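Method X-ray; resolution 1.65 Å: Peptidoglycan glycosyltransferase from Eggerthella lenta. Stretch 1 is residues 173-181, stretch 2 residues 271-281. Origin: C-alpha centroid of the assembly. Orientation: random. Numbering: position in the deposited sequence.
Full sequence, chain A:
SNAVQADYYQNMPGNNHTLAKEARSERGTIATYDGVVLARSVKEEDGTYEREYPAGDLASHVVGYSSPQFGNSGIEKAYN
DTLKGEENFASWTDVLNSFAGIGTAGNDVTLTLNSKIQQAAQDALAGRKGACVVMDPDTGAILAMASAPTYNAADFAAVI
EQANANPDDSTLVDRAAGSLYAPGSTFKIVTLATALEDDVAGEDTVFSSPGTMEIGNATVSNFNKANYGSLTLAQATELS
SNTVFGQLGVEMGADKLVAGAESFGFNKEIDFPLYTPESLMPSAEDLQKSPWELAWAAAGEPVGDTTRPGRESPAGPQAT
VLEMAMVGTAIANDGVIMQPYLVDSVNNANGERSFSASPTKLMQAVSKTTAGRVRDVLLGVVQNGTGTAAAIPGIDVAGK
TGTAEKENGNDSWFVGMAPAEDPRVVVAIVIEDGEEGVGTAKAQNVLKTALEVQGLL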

# COMPACT_ATOMS: atom_id res chain seq x y z
N VAL A 173 -9.31 -2.00 -13.12
CA VAL A 173 -7.99 -2.33 -12.60
C VAL A 173 -7.96 -2.25 -11.08
O VAL A 173 -8.39 -1.27 -10.49
N ASP A 174 -7.47 -3.32 -10.45
CA ASP A 174 -7.25 -3.32 -9.00
C ASP A 174 -5.94 -2.58 -8.72
O ASP A 174 -4.85 -3.12 -8.93
N ARG A 175 -6.04 -1.34 -8.27
CA ARG A 175 -4.84 -0.56 -8.02
C ARG A 175 -4.26 -0.75 -6.64
O ARG A 175 -3.10 -0.42 -6.41
N ALA A 176 -5.07 -1.23 -5.70
CA ALA A 176 -4.62 -1.35 -4.31
C ALA A 176 -3.74 -2.56 -4.04
O ALA A 176 -2.80 -2.49 -3.23
N ALA A 177 -4.07 -3.67 -4.67
CA ALA A 177 -3.32 -4.91 -4.49
C ALA A 177 -2.66 -5.34 -5.79
O ALA A 177 -1.63 -6.00 -5.76
N GLY A 178 -3.26 -4.97 -6.91
CA GLY A 178 -2.95 -5.60 -8.19
C GLY A 178 -2.00 -4.90 -9.14
O GLY A 178 -1.75 -5.41 -10.24
N SER A 179 -1.46 -3.76 -8.72
CA SER A 179 -0.67 -2.88 -9.58
C SER A 179 0.67 -2.47 -8.96
O SER A 179 0.71 -2.08 -7.79
N LEU A 180 1.75 -2.51 -9.73
CA LEU A 180 3.05 -2.02 -9.24
C LEU A 180 3.23 -0.54 -9.51
O LEU A 180 2.96 -0.06 -10.62
N TYR A 181 3.74 0.17 -8.52
CA TYR A 181 4.04 1.60 -8.64
C TYR A 181 5.48 1.87 -8.22
O TYR A 181 6.04 1.14 -7.41
N ASP A 271 1.37 -14.29 -0.19
CA ASP A 271 0.09 -14.95 -0.38
C ASP A 271 -1.04 -13.95 -0.09
O ASP A 271 -1.00 -13.24 0.91
N PHE A 272 -2.03 -13.90 -0.97
CA PHE A 272 -3.16 -12.99 -0.79
C PHE A 272 -4.33 -13.50 -1.64
O PHE A 272 -4.10 -14.07 -2.71
N PRO A 273 -5.57 -13.33 -1.16
CA PRO A 273 -6.70 -13.87 -1.93
C PRO A 273 -6.93 -13.14 -3.26
O PRO A 273 -7.50 -13.72 -4.18
N LEU A 274 -6.49 -11.89 -3.35
CA LEU A 274 -6.59 -11.16 -4.60
C LEU A 274 -5.23 -11.18 -5.28
O LEU A 274 -4.21 -11.24 -4.61
N TYR A 275 -5.23 -11.14 -6.61
CA TYR A 275 -3.98 -11.09 -7.35
C TYR A 275 -3.13 -9.94 -6.87
O TYR A 275 -3.59 -8.80 -6.82
N THR A 276 -1.89 -10.25 -6.49
CA THR A 276 -0.95 -9.22 -6.06
C THR A 276 0.40 -9.53 -6.67
O THR A 276 1.01 -10.56 -6.37
N PRO A 277 0.89 -8.65 -7.56
CA PRO A 277 2.20 -8.92 -8.16
C PRO A 277 3.30 -8.78 -7.12
O PRO A 277 3.20 -7.97 -6.19
N GLU A 278 4.35 -9.57 -7.28
CA GLU A 278 5.53 -9.46 -6.43
C GLU A 278 6.11 -8.04 -6.55
O GLU A 278 6.26 -7.53 -7.66
N SER A 279 6.42 -7.41 -5.41
CA SER A 279 7.14 -6.13 -5.44
C SER A 279 8.59 -6.43 -5.77
O SER A 279 9.11 -7.49 -5.40
N LEU A 280 9.25 -5.51 -6.48
CA LEU A 280 10.52 -5.84 -7.13
C LEU A 280 11.67 -4.93 -6.73
O LEU A 280 11.50 -3.73 -6.53
N MSE A 281 12.85 -5.54 -6.61
CA MSE A 281 14.12 -4.83 -6.43
C MSE A 281 15.14 -5.41 -7.39
O MSE A 281 15.12 -6.60 -7.68

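Two irregular segments meet here without a single direct hydrogen bond between them; the contact is built from apolar packing, close backbone approach and one bridging water. Val 173 opens stretch 1 out of reach, and the contact begins at Asp 174, whose CA-to-CB bond points toward stretch 2. Its chi1 is t, and the carboxylate works in two directions. OD1 turns back on its own chain, accepting a hydrogen bond from Ala 177 N at 2.9 Å and a weak one from Gly 178 N at 3.4 Å, so it holds the turn that follows. OD2 lies 4.0 Å from Leu 274 CD1, a leucine in the m, t rotamer, and accepts a hydrogen bond from water 1 at 2.8 Å. The same water donates to Tyr 275 O at 2.7 Å, linking two acceptors that could not bond to each other.

Arg 175 and Ala 176 do not reach the other stretch. Ala 177 does, and its short side chain points toward stretch 2: CB sits 4.2 Å from Phe 272 CE2, approaching the t-rotamer ring obliquely, and 3.7 Å from Thr 276 OG1. Thr 276, chi1 m, spends that hydroxyl on its own stretch, with OG1 donating to Leu 274 O at 3.1 Å. Meanwhile Ala 177 O is crowded by carbon, lying 3.1 Å from Thr 276 CG2, 3.3 Å from Pro 277 CD and 3.3 Å from Thr 276 CA, the last a CA-H...O contact.

Gly 178 marks the closest CA pairing in the register, its CA 4.7 Å from Thr 276 CA. Its CA also makes a CA-H...O contact with Tyr 275 O at 3.5 Å, while its carbonyl oxygen lies at the edge of the t-rotamer Tyr 275 ring. A CB on this backbone would come within 2.8 Å of Asp 174 O, so the bare CA suits the turn itself. Ser 179 points away; in the m rotamer, its OG donates to Asp 174 O at 3.0 Å, tightening the same turn.

Leu 180 has the most area covered by the opposing stretch. Its CA-to-CB bond points sideways, but the m, t rotamer carries the end of the side chain nearer. CG packs 3.9 Å from Pro 277 CG, CD1 meets Leu 280 CD1 at 3.9 Å, and CD2 lies 3.6 Å from Glu 278 O. Tyr 181 lies beyond the contact. The rule to read is economical: an aspartate organises the turn and holds the water, an alanine packs beside Phe 272 and Thr 276, a glycine suits the backbone of its own turn, and a leucine supplies the apolar grip.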

# COMPACT_ATOMS: atom_id res chain seq x y z
CB VAL A 173 -6.90 -1.41 -13.19
CG1 VAL A 173 -5.55 -1.67 -12.53
CG2 VAL A 173 -6.81 -1.59 -14.70
CB ASP A 174 -7.17 -4.76 -8.48
CG ASP A 174 -6.96 -4.86 -6.97
OD1 ASP A 174 -6.40 -3.93 -6.35
OD2 ASP A 174 -7.36 -5.88 -6.38
CB ARG A 175 -5.12 0.92 -8.26
CG ARG A 175 -5.26 1.27 -9.74
CD ARG A 175 -5.60 2.76 -9.92
NE ARG A 175 -5.31 3.19 -11.28
CZ ARG A 175 -6.12 3.00 -12.32
NH1 ARG A 175 -7.29 2.40 -12.16
NH2 ARG A 175 -5.75 3.41 -13.52
CB ALA A 176 -5.83 -1.35 -3.36
CB ALA A 177 -4.23 -6.01 -3.99
CB SER A 179 -1.48 -1.62 -9.89
OG SER A 179 -2.64 -1.94 -10.64
CB LEU A 180 4.21 -2.77 -9.89
CG LEU A 180 4.37 -4.23 -9.49
CD1 LEU A 180 5.53 -4.85 -10.27
CD2 LEU A 180 4.59 -4.35 -7.99
CB TYR A 181 3.15 2.40 -7.68
CG TYR A 181 1.68 2.52 -8.03
CD1 TYR A 181 1.24 3.55 -8.85
CD2 TYR A 181 0.74 1.64 -7.52
CE1 TYR A 181 -0.10 3.69 -9.17
CE2 TYR A 181 -0.60 1.76 -7.84
CZ TYR A 181 -1.01 2.80 -8.66
OH TYR A 181 -2.34 2.95 -8.98
CB ASP A 271 0.03 -16.14 0.57
CG ASP A 271 -1.16 -17.05 0.32
OD1 ASP A 271 -1.64 -17.13 -0.83
OD2 ASP A 271 -1.60 -17.70 1.29
CB PHE A 272 -2.75 -11.54 -1.16
CG PHE A 272 -3.65 -10.48 -0.58
CD1 PHE A 272 -3.74 -10.31 0.80
CD2 PHE A 272 -4.40 -9.66 -1.40
CE1 PHE A 272 -4.57 -9.35 1.34
CE2 PHE A 272 -5.23 -8.69 -0.86
CZ PHE A 272 -5.32 -8.53 0.50
CB PRO A 273 -7.90 -13.69 -0.99
CG PRO A 273 -7.47 -12.65 -0.01
CD PRO A 273 -5.99 -12.86 0.17
CB LEU A 274 -7.01 -9.72 -4.34
CG LEU A 274 -8.20 -9.53 -3.39
CD1 LEU A 274 -8.51 -8.06 -3.25
CD2 LEU A 274 -9.42 -10.32 -3.87
CB TYR A 275 -4.25 -10.90 -8.83
CG TYR A 275 -2.98 -10.62 -9.59
CD1 TYR A 275 -2.03 -11.61 -9.79
CD2 TYR A 275 -2.71 -9.35 -10.08
CE1 TYR A 275 -0.86 -11.36 -10.47
CE2 TYR A 275 -1.53 -9.08 -10.77
CZ TYR A 275 -0.61 -10.09 -10.95
OH TYR A 275 0.56 -9.84 -11.64
CB THR A 276 -0.82 -9.20 -4.52
OG1 THR A 276 -2.11 -9.10 -3.91
CG2 THR A 276 0.02 -8.02 -4.07
CB PRO A 277 2.33 -7.82 -9.23
CG PRO A 277 1.47 -6.69 -8.71
CD PRO A 277 0.32 -7.37 -8.00
CB GLU A 278 6.56 -10.47 -6.96
CG GLU A 278 7.75 -10.71 -6.08
CD GLU A 278 8.68 -11.74 -6.70
OE1 GLU A 278 8.31 -12.35 -7.72
OE2 GLU A 278 9.79 -11.93 -6.17
CB SER A 279 7.00 -5.40 -4.10
OG SER A 279 5.65 -5.00 -3.89
CB LEU A 280 10.36 -5.77 -8.65
CG LEU A 280 9.24 -6.63 -9.23
CD1 LEU A 280 9.07 -6.38 -10.72
CD2 LEU A 280 9.57 -8.07 -8.97
CB MSE A 281 14.66 -4.99 -5.00
CG MSE A 281 14.15 -4.00 -4.01
SE MSE A 281 14.71 -2.15 -4.31
CE MSE A 281 16.54 -2.10 -3.66
O HOH W 1 -5.95 -7.89 -7.78